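Local atomic coordinates of putative fumarylacetoacetate hydrolase family protein (Yersinia pestis, PDB entry 3S52), a protein that is of unassigned function but belongs to the fumarylacetoacetate hydrolase family and is present as a two-chain assembly. Residues Ile48-Glu51 and Thr52-Cys55; Thr169-Ile172 and Pro173-Tyr177. All blocks are in the same frame, centred on the assembly; numbering follows the deposited sequence.

Contact 1 (Ile48-Glu51 and Thr52-Cys55); sequences IKPE and TALC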
loop_
_atom_site.group_PDB
_atom_site.type_symbol
_atom_site.label_atom_id
_atom_site.label_comp_id
_atom_site.label_asym_id
_atom_site.label_seq_id
_atom_site.Cartn_x
_atom_site.Cartn_y
_atom_site.Cartn_z
ATOM N N ILE A 48 -0.394 -0.324 -4.690
ATOM C CA ILE A 48 -0.097 0.917 -3.972
ATOM C C ILE A 48 1.306 0.852 -3.385
ATOM O O ILE A 48 1.744 -0.221 -2.988
ATOM C CB ILE A 48 -1.114 1.145 -2.821
ATOM C CG1 ILE A 48 -2.535 1.289 -3.377
ATOM C CG2 ILE A 48 -0.731 2.388 -1.965
ATOM C CD1 ILE A 48 -3.622 1.502 -2.307
ATOM N N LYS A 49 2.001 1.991 -3.342
ATOM C CA LYS A 49 3.270 2.095 -2.642
ATOM C C LYS A 49 3.088 3.051 -1.464
ATOM O O LYS A 49 2.335 4.027 -1.556
ATOM C CB LYS A 49 4.364 2.654 -3.549
ATOM C CG LYS A 49 4.614 1.913 -4.865
ATOM C CD LYS A 49 5.818 2.557 -5.580
ATOM C CE LYS A 49 6.109 1.952 -6.943
ATOM N NZ LYS A 49 7.056 0.788 -6.887
ATOM N N PRO A 50 3.781 2.785 -0.347
ATOM C CA PRO A 50 3.577 3.645 0.825
ATOM C C PRO A 50 4.553 4.810 0.827
ATOM O O PRO A 50 5.438 4.860 -0.020
ATOM C CB PRO A 50 3.895 2.703 1.983
ATOM C CG PRO A 50 4.985 1.811 1.414
ATOM C CD PRO A 50 4.628 1.612 -0.042
ATOM N N GLU A 51 4.422 5.708 1.796
ATOM C CA GLU A 51 5.321 6.851 1.893
ATOM C C GLU A 51 6.797 6.420 1.943
ATOM O O GLU A 51 7.675 7.095 1.401
ATOM C CB GLU A 51 4.949 7.700 3.114
ATOM C CG GLU A 51 6.039 8.673 3.558
ATOM C CD GLU A 51 7.071 8.014 4.456
ATOM O OE1 GLU A 51 6.677 7.251 5.367
ATOM O OE2 GLU A 51 8.279 8.252 4.237
ATOM N N THR A 52 7.076 5.295 2.590
ATOM C CA THR A 52 8.451 4.814 2.680
ATOM C C THR A 52 9.080 4.403 1.339
ATOM O O THR A 52 10.290 4.178 1.261
ATOM C CB THR A 52 8.576 3.647 3.668
ATOM O OG1 THR A 52 7.485 2.734 3.475
ATOM C CG2 THR A 52 8.556 4.168 5.104
ATOM N N ALA A 53 8.270 4.271 0.294
ATOM C CA ALA A 53 8.804 3.945 -1.039
ATOM C C ALA A 53 9.363 5.201 -1.718
ATOM O O ALA A 53 10.274 5.136 -2.543
ATOM C CB ALA A 53 7.715 3.322 -1.899
ATOM N N LEU A 54 8.795 6.348 -1.362
ATOM C CA LEU A 54 9.079 7.592 -2.058
ATOM C C LEU A 54 10.429 8.204 -1.704
ATOM O O LEU A 54 10.818 8.227 -0.545
ATOM C CB LEU A 54 7.971 8.610 -1.778
ATOM C CG LEU A 54 6.681 8.388 -2.569
ATOM C CD1 LEU A 54 5.485 9.028 -1.858
ATOM C CD2 LEU A 54 6.827 8.916 -3.989
ATOM N N CYS A 55 11.128 8.712 -2.719
ATOM C CA CYS A 55 12.385 9.428 -2.522
ATOM C C CYS A 55 12.664 10.380 -3.684
ATOM O O CYS A 55 12.002 10.317 -4.726
ATOM C CB CYS A 55 13.555 8.463 -2.299
ATOM S SG CYS A 55 13.753 7.222 -3.583
HETATM O O HOH W 1 5.207 4.655 5.062
#
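P50 and T52 meet across a short 3-10 turn that joins strand 45-50 to strand 54-56 in the mixed sheet of this FAH-family fold. CG of P50 lies 3.4 Å from OG1 of T52, and the two side chains meet at a slant. The chi1 of T52, 43°, sets OG1 between its own N and carbonyl carbon and turns it to the proline ring. The other branch, CG2 of T52, comes to 3.6 Å from OE1 of E51. The E51 and T52 side chains cross at about a right angle. E51 bends at chi2 (-84°), which folds its carboxylate back beside the backbone N of T52. A water joins them, hydrogen-bonded to OE1 of E51 and taking the N-H of T52. The carboxylate also forms a salt bridge to R185 of the second subunit. CB of A53 sits 3.8 Å from CB of K49, whose amine forms a salt bridge with D104. The turn is closed by two backbone bonds. N of L54 donates to O of E51 at 3.1 Å. N of A53 donates to O of P50 at 2.9 Å.

Contact 2 (Thr169-Ile172 and Pro173-Tyr177); sequences TPII and PLISY
The backbone leaves a loop at T169 and P170 and winds into helix 171-181, with P170 at the N-cap position and I171-Y177 in its first turns. N of L174 donates to O of P170 at 3.0 Å. The next i to i+4 bonds run from N of I175 to O of I171 and from N of S176 to O of I172. The last is the straightest, with an angle of 165° at the hydrogen. P173 has no N-H, but it stands in the first turn, where an N-H would find no carbonyl of an earlier turn. Its ring crosses that of P170 at about a right angle, and its CG lies 3.7 Å from CD of P170. I171 and I175 run side by side and point the same way, with CG2 of I171 3.9 Å from CD1 of I175. Both reach strand 70-80: I171 touches L76, and I175 touches V78 and I80. CG2 of T169 is anti to the backbone N, which brings this methyl to 3.9 Å from N of L174. OG of S176 bonds to O of A87, near helix 89-95. The arrangement is a helix N-terminus with proline in the first turn and an i to i+4 isoleucine pair packed on a sheet.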
loop_
_atom_site.group_PDB
_atom_site.type_symbol
_atom_site.label_atom_id
_atom_site.label_comp_id
_atom_site.label_asym_id
_atom_site.label_seq_id
_atom_site.Cartn_x
_atom_site.Cartn_y
_atom_site.Cartn_z
ATOM N N THR A 169 -5.672 2.581 -20.404
ATOM C CA THR A 169 -6.674 3.369 -19.699
ATOM C C THR A 169 -6.091 4.766 -19.477
ATOM O O THR A 169 -5.097 4.908 -18.776
ATOM C CB THR A 169 -7.059 2.732 -18.339
ATOM O OG1 THR A 169 -7.361 1.339 -18.520
ATOM C CG2 THR A 169 -8.284 3.445 -17.725
ATOM N N PRO A 170 -6.686 5.796 -20.108
ATOM C CA PRO A 170 -6.192 7.174 -20.035
ATOM C C PRO A 170 -6.242 7.708 -18.607
ATOM O O PRO A 170 -6.963 7.152 -17.778
ATOM C CB PRO A 170 -7.180 7.941 -20.919
ATOM C CG PRO A 170 -7.731 6.916 -21.825
ATOM C CD PRO A 170 -7.886 5.712 -20.954
ATOM N N ILE A 171 -5.483 8.771 -18.340
ATOM C CA ILE A 171 -5.307 9.312 -16.988
ATOM C C ILE A 171 -6.593 9.577 -16.209
ATOM O O ILE A 171 -6.750 9.140 -15.067
ATOM C CB ILE A 171 -4.494 10.627 -17.035
ATOM C CG1 ILE A 171 -3.047 10.351 -17.469
ATOM C CG2 ILE A 171 -4.543 11.338 -15.698
ATOM C CD1 ILE A 171 -2.304 11.612 -17.884
ATOM N N ILE A 172 -7.507 10.322 -16.812
ATOM C CA ILE A 172 -8.718 10.716 -16.097
ATOM C C ILE A 172 -9.639 9.547 -15.697
ATOM O O ILE A 172 -9.917 9.362 -14.517
ATOM C CB ILE A 172 -9.464 11.840 -16.845
ATOM C CG1 ILE A 172 -8.691 13.151 -16.653
ATOM C CG2 ILE A 172 -10.880 11.987 -16.330
ATOM C CD1 ILE A 172 -8.806 14.091 -17.821
ATOM N N PRO A 173 -10.099 8.744 -16.670
ATOM C CA PRO A 173 -10.862 7.556 -16.266
ATOM C C PRO A 173 -10.088 6.631 -15.315
ATOM O O PRO A 173 -10.701 5.946 -14.490
ATOM C CB PRO A 173 -11.144 6.831 -17.593
ATOM C CG PRO A 173 -10.222 7.495 -18.631
ATOM C CD PRO A 173 -10.020 8.902 -18.137
ATOM N N LEU A 174 -8.766 6.591 -15.427
ATOM C CA LEU A 174 -7.993 5.730 -14.529
ATOM C C LEU A 174 -8.143 6.227 -13.088
ATOM O O LEU A 174 -8.453 5.468 -12.160
ATOM C CB LEU A 174 -6.507 5.708 -14.925
ATOM C CG LEU A 174 -5.564 4.888 -14.029
ATOM C CD1 LEU A 174 -5.848 3.408 -14.122
ATOM C CD2 LEU A 174 -4.106 5.167 -14.408
ATOM N N ILE A 175 -7.931 7.519 -12.907
ATOM C CA ILE A 175 -7.969 8.083 -11.575
ATOM C C ILE A 175 -9.390 8.011 -11.037
ATOM O O ILE A 175 -9.606 7.758 -9.857
ATOM C CB ILE A 175 -7.418 9.514 -11.537
ATOM C CG1 ILE A 175 -5.929 9.506 -11.882
ATOM C CG2 ILE A 175 -7.621 10.120 -10.159
ATOM C CD1 ILE A 175 -5.294 10.904 -11.892
ATOM N N SER A 176 -10.363 8.206 -11.917
ATOM C CA SER A 176 -11.749 8.066 -11.519
ATOM C C SER A 176 -11.961 6.656 -10.984
ATOM O O SER A 176 -12.489 6.459 -9.888
ATOM C CB SER A 176 -12.671 8.349 -12.708
ATOM O OG SER A 176 -14.022 8.161 -12.352
ATOM N N TYR A 177 -11.523 5.673 -11.756
ATOM C CA TYR A 177 -11.620 4.280 -11.338
ATOM C C TYR A 177 -10.955 4.004 -9.977
ATOM O O TYR A 177 -11.589 3.423 -9.079
ATOM C CB TYR A 177 -11.060 3.356 -12.426
ATOM C CG TYR A 177 -11.089 1.895 -12.047
ATOM C CD1 TYR A 177 -12.291 1.192 -11.973
ATOM C CD2 TYR A 177 -9.920 1.223 -11.740
ATOM C CE1 TYR A 177 -12.316 -0.158 -11.610
ATOM C CE2 TYR A 177 -9.930 -0.124 -11.386
ATOM C CZ TYR A 177 -11.124 -0.808 -11.322
ATOM O OH TYR A 177 -11.109 -2.146 -10.959
#

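How the contacts relate
Contact 1 is wholly buried, while contact 2 is partly buried. Their centres lie 21 Å apart and their nearest atoms about 11 Å apart, so they do not touch. Both are local, but they build different elements. Residues 48-55 turn one strand into another within the mixed sheet. Residues 169-177 start a helix that lies against strand 70-80 of that sheet. Contact 1 mixes apolar touches with a buried carboxylate, a water and charged partners, one of them in the second subunit. Contact 2 relies on helical backbone bonds and on proline and isoleucine carbons. Within 173-177, Y177 reaches the second subunit, where its hydroxyl bonds to K123.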